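Local coordinates for protein Mos1 transposase (Drosophila mauritiana, PDB 2F7T) that mediates cut-and-paste movement of the Mos1 transposon, here as its catalytic domain, an RNase H-like fold with a magnesium-binding DDD motif, at residues Ile34-Glu39 against Ala163-His168; Ile42-Pro47 against Lys71-Cys76; Asn107-Leu112 against Leu148-Leu153. All coordinates share one frame; numbering follows the deposited sequence.

Contact 1. Residues Ile34-Glu39 against Ala163-His168. With MG (magnesium ion), chain B.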
loop_
_atom_site.group_PDB
_atom_site.type_symbol
_atom_site.label_atom_id
_atom_site.label_comp_id
_atom_site.label_asym_id
_atom_site.label_seq_id
_atom_site.Cartn_x
_atom_site.Cartn_y
_atom_site.Cartn_z
ATOM N N ILE A 34 1.918 -26.289 1.412
ATOM C CA ILE A 34 1.377 -25.102 2.066
ATOM C C ILE A 34 0.034 -24.731 1.482
ATOM O O ILE A 34 -0.111 -24.619 0.300
ATOM C CB ILE A 34 2.337 -23.909 1.968
ATOM C CG1 ILE A 34 3.617 -24.259 2.736
ATOM C CG2 ILE A 34 1.602 -22.605 2.459
ATOM C CD1 ILE A 34 4.744 -23.196 2.693
ATOM N N VAL A 35 -0.959 -24.597 2.341
ATOM C CA VAL A 35 -2.214 -23.944 2.010
ATOM C C VAL A 35 -2.214 -22.697 2.872
ATOM O O VAL A 35 -1.868 -22.719 4.102
ATOM C CB VAL A 35 -3.410 -24.874 2.444
ATOM C CG1 VAL A 35 -4.791 -24.188 2.190
ATOM C CG2 VAL A 35 -3.293 -26.217 1.654
ATOM N N THR A 36 -2.554 -21.568 2.246
ATOM C CA THR A 36 -2.472 -20.289 2.927
ATOM C C THR A 36 -3.684 -19.420 2.599
ATOM O O THR A 36 -4.386 -19.660 1.643
ATOM C CB THR A 36 -1.138 -19.626 2.568
ATOM O OG1 THR A 36 -0.921 -18.538 3.465
ATOM C CG2 THR A 36 -1.145 -18.913 1.082
ATOM N N GLY A 37 -4.002 -18.476 3.455
ATOM C CA GLY A 37 -5.216 -17.714 3.284
ATOM C C GLY A 37 -5.163 -16.413 4.040
ATOM O O GLY A 37 -4.327 -16.256 4.928
ATOM N N ASP A 38 -6.038 -15.475 3.678
ATOM C CA ASP A 38 -6.181 -14.195 4.374
ATOM C C ASP A 38 -7.490 -13.556 3.949
ATOM O O ASP A 38 -8.138 -14.000 2.966
ATOM C CB ASP A 38 -5.085 -13.237 3.919
ATOM C CG ASP A 38 -4.834 -12.098 4.941
ATOM O OD1 ASP A 38 -5.311 -12.190 6.115
ATOM O OD2 ASP A 38 -4.155 -11.091 4.648
ATOM N N GLU A 39 -7.865 -12.501 4.677
ATOM C CA GLU A 39 -9.122 -11.745 4.452
ATOM C C GLU A 39 -8.746 -10.396 3.864
ATOM O O GLU A 39 -7.718 -9.811 4.255
ATOM C CB GLU A 39 -9.812 -11.446 5.788
ATOM C CG GLU A 39 -10.448 -12.642 6.472
ATOM C CD GLU A 39 -9.488 -13.411 7.403
ATOM O OE1 GLU A 39 -9.932 -14.346 8.152
ATOM O OE2 GLU A 39 -8.258 -13.057 7.424
ATOM N N ALA A 163 3.543 -13.211 4.259
ATOM C CA ALA A 163 2.265 -13.821 4.034
ATOM C C ALA A 163 2.031 -13.834 2.512
ATOM O O ALA A 163 1.770 -12.808 1.945
ATOM C CB ALA A 163 1.177 -12.960 4.748
ATOM N N PRO A 164 2.112 -14.967 1.811
ATOM C CA PRO A 164 1.927 -14.927 0.371
ATOM C C PRO A 164 0.580 -14.302 -0.094
ATOM O O PRO A 164 0.505 -13.760 -1.204
ATOM C CB PRO A 164 2.059 -16.399 -0.055
ATOM C CG PRO A 164 2.851 -17.050 1.067
ATOM C CD PRO A 164 2.397 -16.330 2.301
ATOM N N SER A 165 -0.473 -14.401 0.709
ATOM C CA SER A 165 -1.725 -13.787 0.306
ATOM C C SER A 165 -1.615 -12.282 0.157
ATOM O O SER A 165 -2.340 -11.703 -0.682
ATOM C CB SER A 165 -2.826 -14.062 1.304
ATOM O OG SER A 165 -3.102 -15.455 1.395
ATOM N N ASP A 166 -0.731 -11.664 0.953
ATOM C CA ASP A 166 -0.617 -10.237 0.978
ATOM C C ASP A 166 0.411 -9.810 -0.026
ATOM O O ASP A 166 0.082 -9.057 -0.882
ATOM C CB ASP A 166 -0.260 -9.748 2.377
ATOM C CG ASP A 166 -1.348 -10.107 3.398
ATOM O OD1 ASP A 166 -2.520 -10.219 3.027
ATOM O OD2 ASP A 166 -1.158 -10.376 4.574
ATOM N N TYR A 167 1.650 -10.322 0.048
ATOM C CA TYR A 167 2.699 -9.826 -0.851
ATOM C C TYR A 167 2.511 -10.283 -2.256
ATOM O O TYR A 167 3.024 -9.647 -3.155
ATOM C CB TYR A 167 4.146 -10.127 -0.348
ATOM C CG TYR A 167 4.556 -11.585 -0.402
ATOM C CD1 TYR A 167 4.646 -12.372 0.775
ATOM C CD2 TYR A 167 4.850 -12.178 -1.594
ATOM C CE1 TYR A 167 5.029 -13.707 0.687
ATOM C CE2 TYR A 167 5.183 -13.552 -1.687
ATOM C CZ TYR A 167 5.252 -14.286 -0.540
ATOM O OH TYR A 167 5.700 -15.581 -0.641
ATOM N N HIS A 168 1.737 -11.340 -2.492
ATOM C CA HIS A 168 1.608 -11.826 -3.842
ATOM C C HIS A 168 0.186 -11.737 -4.322
ATOM O O HIS A 168 -0.074 -10.966 -5.241
ATOM C CB HIS A 168 2.113 -13.257 -3.963
ATOM C CG HIS A 168 2.081 -13.814 -5.367
ATOM N ND1 HIS A 168 3.068 -13.568 -6.285
ATOM C CD2 HIS A 168 1.227 -14.696 -5.968
ATOM C CE1 HIS A 168 2.809 -14.224 -7.407
ATOM N NE2 HIS A 168 1.686 -14.903 -7.246
HETATM MG MG MG B . -5.020 -10.924 7.883
HETATM O O HOH W 1 -1.119 -15.692 3.190
HETATM O O HOH W 2 -3.843 -9.746 6.631
HETATM O O HOH W 3 -6.580 -9.966 7.089
HETATM O O HOH W 4 -6.359 -11.851 9.142
HETATM O O HOH W 5 -4.952 -9.444 9.536
#
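Asp38 on the central strand and Asp166 in the first turn of helix 164-178 bring their carboxylates together at the metal site, OD2 of Asp38 lying 2.5 Å from OD1 of Asp166. The side chains cross at about a right angle, with the carboxylate planes 60° apart. Asp38 turns its other oxygen to the magnesium ion: OD1 binds it at 2.2 Å, and Asp131 and four waters complete six ligands. Asp166 is not one of them, its OD2 lying 5.1 Å from the magnesium. Glu39, the next residue along, holds two of the metal waters, one through its backbone O and one through OE2 (2.8 Å), while His136 binds its OE1.

Behind this shell the strand and helix meet at Ser165. Its CB packs on CB of Asp38 at 3.6 Å, and its OG, swung beside its own backbone N (chi1 -63°), lies against the backbone of Gly37 and is hydrogen-bonded to Trp79 NE1 of strand 72-80. Farther back, a water accepts from Ser165 N and donates to Thr36 OG1 (2.9 Å), a hydroxyl also bonded to Leu129 O. The backbone O of Ala163, the N-cap residue, accepts from both Asp166 N and Tyr167 N and so helps hold the turn that carries Asp166.

This is the DDD arrangement of the RNase H-like fold, which gathers acids from distant parts of the chain. With one magnesium bound and Asp166 beside Asp38 but off the metal, the geometry is consistent with Asp38 and Asp166 sharing a second magnesium ion, Asp38 then bridging the two.

Contact 2. Residues Ile42-Pro47 against Lys71-Cys76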
loop_
_atom_site.group_PDB
_atom_site.type_symbol
_atom_site.label_atom_id
_atom_site.label_comp_id
_atom_site.label_asym_id
_atom_site.label_seq_id
_atom_site.Cartn_x
_atom_site.Cartn_y
_atom_site.Cartn_z
ATOM N N ILE A 42 -13.357 -5.652 0.204
ATOM C CA ILE A 42 -13.601 -5.084 -1.104
ATOM C C ILE A 42 -14.808 -4.154 -1.030
ATOM O O ILE A 42 -15.823 -4.526 -0.490
ATOM C CB ILE A 42 -13.781 -6.150 -2.196
ATOM C CG1 ILE A 42 -12.599 -7.121 -2.196
ATOM C CG2 ILE A 42 -13.913 -5.475 -3.583
ATOM C CD1 ILE A 42 -12.934 -8.432 -2.828
ATOM N N PHE A 43 -14.658 -2.959 -1.590
ATOM C CA PHE A 43 -15.650 -1.888 -1.530
ATOM C C PHE A 43 -16.455 -1.760 -2.821
ATOM O O PHE A 43 -15.920 -1.762 -3.922
ATOM C CB PHE A 43 -14.956 -0.550 -1.243
ATOM C CG PHE A 43 -14.243 -0.524 0.080
ATOM C CD1 PHE A 43 -12.911 -0.995 0.186
ATOM C CD2 PHE A 43 -14.905 -0.082 1.232
ATOM C CE1 PHE A 43 -12.237 -1.011 1.422
ATOM C CE2 PHE A 43 -14.252 -0.071 2.462
ATOM C CZ PHE A 43 -12.912 -0.534 2.563
ATOM N N PHE A 44 -17.763 -1.650 -2.657
ATOM C CA PHE A 44 -18.649 -1.316 -3.748
ATOM C C PHE A 44 -19.600 -0.205 -3.340
ATOM O O PHE A 44 -19.956 -0.071 -2.164
ATOM C CB PHE A 44 -19.413 -2.547 -4.227
ATOM C CG PHE A 44 -20.439 -3.056 -3.281
ATOM C CD1 PHE A 44 -21.740 -2.556 -3.321
ATOM C CD2 PHE A 44 -20.127 -4.070 -2.383
ATOM C CE1 PHE A 44 -22.739 -3.039 -2.452
ATOM C CE2 PHE A 44 -21.106 -4.588 -1.525
ATOM C CZ PHE A 44 -22.431 -4.072 -1.560
ATOM N N VAL A 45 -20.013 0.584 -4.334
ATOM C CA VAL A 45 -21.001 1.671 -4.145
ATOM C C VAL A 45 -22.370 1.237 -4.685
ATOM O O VAL A 45 -22.491 0.868 -5.861
ATOM C CB VAL A 45 -20.514 2.998 -4.801
ATOM C CG1 VAL A 45 -19.995 3.991 -3.712
ATOM C CG2 VAL A 45 -19.448 2.734 -5.963
ATOM N N ASN A 46 -23.395 1.223 -3.830
ATOM C CA ASN A 46 -24.721 0.763 -4.321
ATOM C C ASN A 46 -25.556 1.855 -5.054
ATOM O O ASN A 46 -25.490 3.039 -4.681
ATOM C CB ASN A 46 -25.529 -0.107 -3.302
ATOM C CG ASN A 46 -25.720 0.555 -1.921
ATOM O OD1 ASN A 46 -26.343 -0.039 -1.032
ATOM N ND2 ASN A 46 -25.180 1.763 -1.735
ATOM N N PRO A 47 -26.318 1.440 -6.084
ATOM C CA PRO A 47 -26.953 2.358 -7.064
ATOM C C PRO A 47 -26.976 3.887 -6.766
ATOM O O PRO A 47 -27.657 4.358 -5.840
ATOM C CB PRO A 47 -28.369 1.752 -7.225
ATOM C CG PRO A 47 -28.174 0.208 -6.814
ATOM C CD PRO A 47 -26.694 0.034 -6.383
ATOM N N LYS A 71 -20.375 0.779 1.156
ATOM C CA LYS A 71 -20.546 -0.668 1.326
ATOM C C LYS A 71 -19.249 -1.483 1.063
ATOM O O LYS A 71 -18.421 -1.109 0.242
ATOM C CB LYS A 71 -21.723 -1.198 0.495
ATOM C CG LYS A 71 -23.106 -0.648 0.913
ATOM C CD LYS A 71 -23.639 -1.252 2.240
ATOM C CE LYS A 71 -24.646 -2.407 2.022
ATOM N NZ LYS A 71 -25.934 -2.060 1.349
ATOM N N LYS A 72 -19.079 -2.582 1.798
ATOM C CA LYS A 72 -17.865 -3.386 1.752
ATOM C C LYS A 72 -18.208 -4.803 2.095
ATOM O O LYS A 72 -19.043 -5.020 2.956
ATOM C CB LYS A 72 -16.785 -2.850 2.699
ATOM C CG LYS A 72 -17.160 -2.722 4.202
ATOM C CD LYS A 72 -16.062 -1.863 4.948
ATOM C CE LYS A 72 -15.979 -2.101 6.483
ATOM N NZ LYS A 72 -14.595 -1.755 7.041
ATOM N N THR A 73 -17.595 -5.738 1.362
ATOM C CA THR A 73 -17.629 -7.185 1.600
ATOM C C THR A 73 -16.236 -7.684 1.969
ATOM O O THR A 73 -15.226 -7.150 1.506
ATOM C CB THR A 73 -18.020 -7.908 0.352
ATOM O OG1 THR A 73 -17.225 -7.399 -0.721
ATOM C CG2 THR A 73 -19.399 -7.497 -0.080
ATOM N N MET A 74 -16.184 -8.705 2.817
ATOM C CA MET A 74 -14.930 -9.255 3.153
ATOM C C MET A 74 -14.703 -10.464 2.285
ATOM O O MET A 74 -15.481 -11.404 2.367
ATOM C CB MET A 74 -14.921 -9.592 4.618
ATOM C CG MET A 74 -13.641 -10.219 5.109
ATOM S SD MET A 74 -13.471 -9.751 6.822
ATOM C CE MET A 74 -12.495 -8.259 6.473
ATOM N N LEU A 75 -13.647 -10.418 1.459
ATOM C CA LEU A 75 -13.137 -11.601 0.763
ATOM C C LEU A 75 -12.273 -12.497 1.682
ATOM O O LEU A 75 -11.329 -12.039 2.293
ATOM C CB LEU A 75 -12.290 -11.188 -0.420
ATOM C CG LEU A 75 -11.503 -12.346 -1.049
ATOM C CD1 LEU A 75 -12.445 -13.267 -1.779
ATOM C CD2 LEU A 75 -10.613 -11.729 -1.968
ATOM N N CYS A 76 -12.600 -13.761 1.806
ATOM C CA CYS A 76 -11.839 -14.692 2.638
ATOM C C CYS A 76 -11.405 -15.751 1.653
ATOM O O CYS A 76 -12.257 -16.357 1.049
ATOM C CB CYS A 76 -12.793 -15.286 3.662
ATOM S SG CYS A 76 -13.513 -13.994 4.767
#
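Lys71 reaches across to Phe44 and Asn46 along most of its length. Its CB sits over one face of the Phe44 ring, 3.8 Å from the centroid and 20° off the normal, a CH-pi contact placed somewhat toward the rim. CG passes alongside the Asn46 amide, 3.8 Å from OD1. The chain then bends at each of its last three torsions and curls back, bringing NZ to the same OD1 at 3.1 Å; the donor stands above the carbonyl plane, off the lone pairs. At the root of the residue, Lys71 O accepts from Phe44 N (3.0 Å).

Inward from here the backbones become a regular antiparallel ladder between strands 34-43 and 72-80, neighbours in the mixed sheet of the RNase H-like fold; most of the connection between them, residues 48-70, is not modelled. Phe43 and Lys72 form a non-hydrogen-bonded pair, their side chains side by side with CE2 of the ring 3.6 Å from Lys72 CD. Ile42 and Thr73 are the hydrogen-bonded pair: Ile42 N gives Thr73 O a nearly straight bond of 2.7 Å, and Ile42 O is gripped twice, by Thr73 N and Thr73 OG1. That hydroxyl lies between its own backbone N and carbonyl carbon (chi1 48°), and the same rotamer sends CG2 to the edge of the Phe44 ring, 3.7 Å from CE2. Helix 185-198 packs on the Ile42 face, Val188 touching both Ile42 and Thr73.

Contact 3. Residues Asn107-Leu112 against Leu148-Leu153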
loop_
_atom_site.group_PDB
_atom_site.type_symbol
_atom_site.label_atom_id
_atom_site.label_comp_id
_atom_site.label_asym_id
_atom_site.label_seq_id
_atom_site.Cartn_x
_atom_site.Cartn_y
_atom_site.Cartn_z
ATOM N N ASN A 107 -15.299 -26.040 5.786
ATOM C CA ASN A 107 -15.611 -25.948 4.338
ATOM C C ASN A 107 -14.412 -25.973 3.433
ATOM O O ASN A 107 -14.410 -26.642 2.407
ATOM C CB ASN A 107 -16.323 -24.639 4.141
ATOM C CG ASN A 107 -17.727 -24.733 4.578
ATOM O OD1 ASN A 107 -18.399 -25.722 4.243
ATOM N ND2 ASN A 107 -18.214 -23.738 5.329
ATOM N N LEU A 108 -13.354 -25.267 3.846
ATOM C CA LEU A 108 -12.070 -25.292 3.148
ATOM C C LEU A 108 -11.580 -26.710 3.032
ATOM O O LEU A 108 -11.092 -27.098 2.021
ATOM C CB LEU A 108 -11.070 -24.397 3.869
ATOM C CG LEU A 108 -9.597 -24.581 3.468
ATOM C CD1 LEU A 108 -9.404 -24.260 1.991
ATOM C CD2 LEU A 108 -8.716 -23.729 4.405
ATOM N N ASN A 109 -11.707 -27.475 4.082
ATOM C CA ASN A 109 -11.288 -28.850 4.110
ATOM C C ASN A 109 -12.113 -29.690 3.186
ATOM O O ASN A 109 -11.571 -30.575 2.558
ATOM C CB ASN A 109 -11.466 -29.431 5.497
ATOM C CG ASN A 109 -10.895 -30.831 5.624
ATOM O OD1 ASN A 109 -11.594 -31.760 6.045
ATOM N ND2 ASN A 109 -9.659 -30.983 5.323
ATOM N N ARG A 110 -13.411 -29.438 3.095
ATOM C CA ARG A 110 -14.229 -30.171 2.161
ATOM C C ARG A 110 -13.758 -29.885 0.743
ATOM O O ARG A 110 -13.741 -30.798 -0.047
ATOM C CB ARG A 110 -15.683 -29.790 2.271
ATOM C CG ARG A 110 -16.421 -30.237 3.545
ATOM C CD ARG A 110 -17.999 -30.274 3.335
ATOM N NE ARG A 110 -18.696 -30.657 4.560
ATOM C CZ ARG A 110 -19.112 -29.774 5.500
ATOM N NH1 ARG A 110 -18.942 -28.439 5.317
ATOM N NH2 ARG A 110 -19.697 -30.224 6.629
ATOM N N ALA A 111 -13.404 -28.632 0.427
ATOM C CA ALA A 111 -12.944 -28.190 -0.908
ATOM C C ALA A 111 -11.567 -28.768 -1.250
ATOM O O ALA A 111 -11.325 -29.138 -2.403
ATOM C CB ALA A 111 -12.907 -26.660 -0.986
ATOM N N LEU A 112 -10.673 -28.884 -0.263
ATOM C CA LEU A 112 -9.363 -29.487 -0.490
ATOM C C LEU A 112 -9.505 -30.938 -0.885
ATOM O O LEU A 112 -8.742 -31.468 -1.699
ATOM C CB LEU A 112 -8.526 -29.529 0.800
ATOM C CG LEU A 112 -7.501 -28.482 1.150
ATOM C CD1 LEU A 112 -6.958 -28.824 2.502
ATOM C CD2 LEU A 112 -6.404 -28.469 0.145
ATOM N N LEU A 148 -8.529 -31.331 12.321
ATOM C CA LEU A 148 -8.219 -31.462 10.936
ATOM C C LEU A 148 -6.805 -31.898 10.880
ATOM O O LEU A 148 -6.406 -32.519 9.910
ATOM C CB LEU A 148 -8.306 -30.119 10.258
ATOM C CG LEU A 148 -9.691 -29.541 10.059
ATOM C CD1 LEU A 148 -9.621 -28.089 9.584
ATOM C CD2 LEU A 148 -10.529 -30.412 9.147
ATOM N N ASN A 149 -6.030 -31.553 11.908
ATOM C CA ASN A 149 -4.629 -31.954 12.033
ATOM C C ASN A 149 -3.638 -31.409 10.989
ATOM O O ASN A 149 -2.633 -32.063 10.580
ATOM C CB ASN A 149 -4.437 -33.488 12.217
ATOM C CG ASN A 149 -3.230 -33.785 13.081
ATOM O OD1 ASN A 149 -2.300 -34.403 12.625
ATOM N ND2 ASN A 149 -3.202 -33.227 14.330
ATOM N N TRP A 150 -3.878 -30.186 10.596
ATOM C CA TRP A 150 -2.940 -29.503 9.714
ATOM C C TRP A 150 -1.838 -28.967 10.581
ATOM O O TRP A 150 -2.081 -28.498 11.688
ATOM C CB TRP A 150 -3.656 -28.347 8.940
ATOM C CG TRP A 150 -4.839 -28.764 8.132
ATOM C CD1 TRP A 150 -5.145 -30.047 7.697
ATOM C CD2 TRP A 150 -5.875 -27.912 7.609
ATOM N NE1 TRP A 150 -6.297 -30.034 6.928
ATOM C CE2 TRP A 150 -6.760 -28.736 6.844
ATOM C CE3 TRP A 150 -6.137 -26.517 7.672
ATOM C CZ2 TRP A 150 -7.864 -28.213 6.160
ATOM C CZ3 TRP A 150 -7.248 -26.013 7.018
ATOM C CH2 TRP A 150 -8.123 -26.873 6.293
ATOM N N GLU A 151 -0.624 -29.003 10.072
ATOM C CA GLU A 151 0.458 -28.336 10.730
ATOM C C GLU A 151 0.295 -26.786 10.657
ATOM O O GLU A 151 0.173 -26.235 9.565
ATOM C CB GLU A 151 1.741 -28.767 10.084
ATOM C CG GLU A 151 2.911 -28.480 10.976
ATOM C CD GLU A 151 4.237 -28.661 10.296
ATOM O OE1 GLU A 151 5.192 -27.915 10.667
ATOM O OE2 GLU A 151 4.293 -29.511 9.392
ATOM N N VAL A 152 0.297 -26.090 11.794
ATOM C CA VAL A 152 0.124 -24.661 11.765
ATOM C C VAL A 152 1.497 -23.989 11.815
ATOM O O VAL A 152 2.260 -24.171 12.766
ATOM C CB VAL A 152 -0.883 -24.143 12.767
ATOM C CG1 VAL A 152 -0.936 -22.618 12.681
ATOM C CG2 VAL A 152 -2.300 -24.732 12.444
ATOM N N LEU A 153 1.848 -23.317 10.717
ATOM C CA LEU A 153 3.146 -22.693 10.598
ATOM C C LEU A 153 3.177 -21.461 11.492
ATOM O O LEU A 153 2.162 -20.772 11.688
ATOM C CB LEU A 153 3.301 -22.363 9.139
ATOM C CG LEU A 153 4.539 -22.676 8.361
ATOM C CD1 LEU A 153 5.034 -24.102 8.597
ATOM C CD2 LEU A 153 4.455 -22.251 6.871
HETATM O O HOH W 6 -7.467 -32.565 5.708
#
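Trp150 and Asn109 meet where the benzene end of the indole runs up against helix 98-115. The amide comes in at the ring edge, near its plane, with ND2 3.4 Å from Trp150 CZ2; the amide and indole planes are 54° apart. Both N-H groups point to a shared water, which accepts from Asn109 ND2 at 2.7 Å and from Trp150 NE1 at 3.0 Å while lying in the plane of the indole. The two polar groups are thus joined through one solvent molecule. With CG of Asn109 opposite the backbone N (chi1 -174°), the amide projects from the helix to this water.

The third participant, Leu148, slides past Asn109 in the opposite direction, its CD2 reaching 3.5 Å from OD1. Its other methyl, CD1, lies over a face of the indole in its own segment, so one leucine packs on the ring and touches the amide as well. Leu108 CD2 approaches CH2 of the indole at 3.7 Å, and Leu112 CD1 comes to CZ2 at 3.8 Å, both obliquely. A serine in place of Trp150 would probably leave Leu108 and Leu112 facing a gap where the indole packs, and deprive the bridging water of its indole donor.

The contact joins helix 98-115 to the turn leaving helix 139-148, just ahead of strand 151-152, outermost in the sheet within this chain. Leu145 of that preceding helix also touches the indole, whose ring meets Phe128 of strand 127-129, while Leu108 continues onto Phe128 and onto Ile85 and Tyr86 of strand 83-89, so the helix packs across the sheet.

All three contacts involve one mixed sheet, and both others are nested along the chain inside the loop closed by contact 1. Contact 2 shares strand 34-43 with it: their centres are about 20 Å apart, yet they touch where Glu39 CG packs on Cys76 SG at 3.8 Å. Contact 3, with its centre about 15 Å from that of contact 1, meets it through Val35 CG2 and Leu112 CD2, 4.1 Å apart. Contacts 2 and 3 do not touch, about 8 Å separating their nearest atoms. Contact 1 alone holds the magnesium ion. The side chain of Leu75 in contact 2 is about 11 Å from the bound magnesium ion. That of Leu108 in contact 3 is about 14 Å from the same ion.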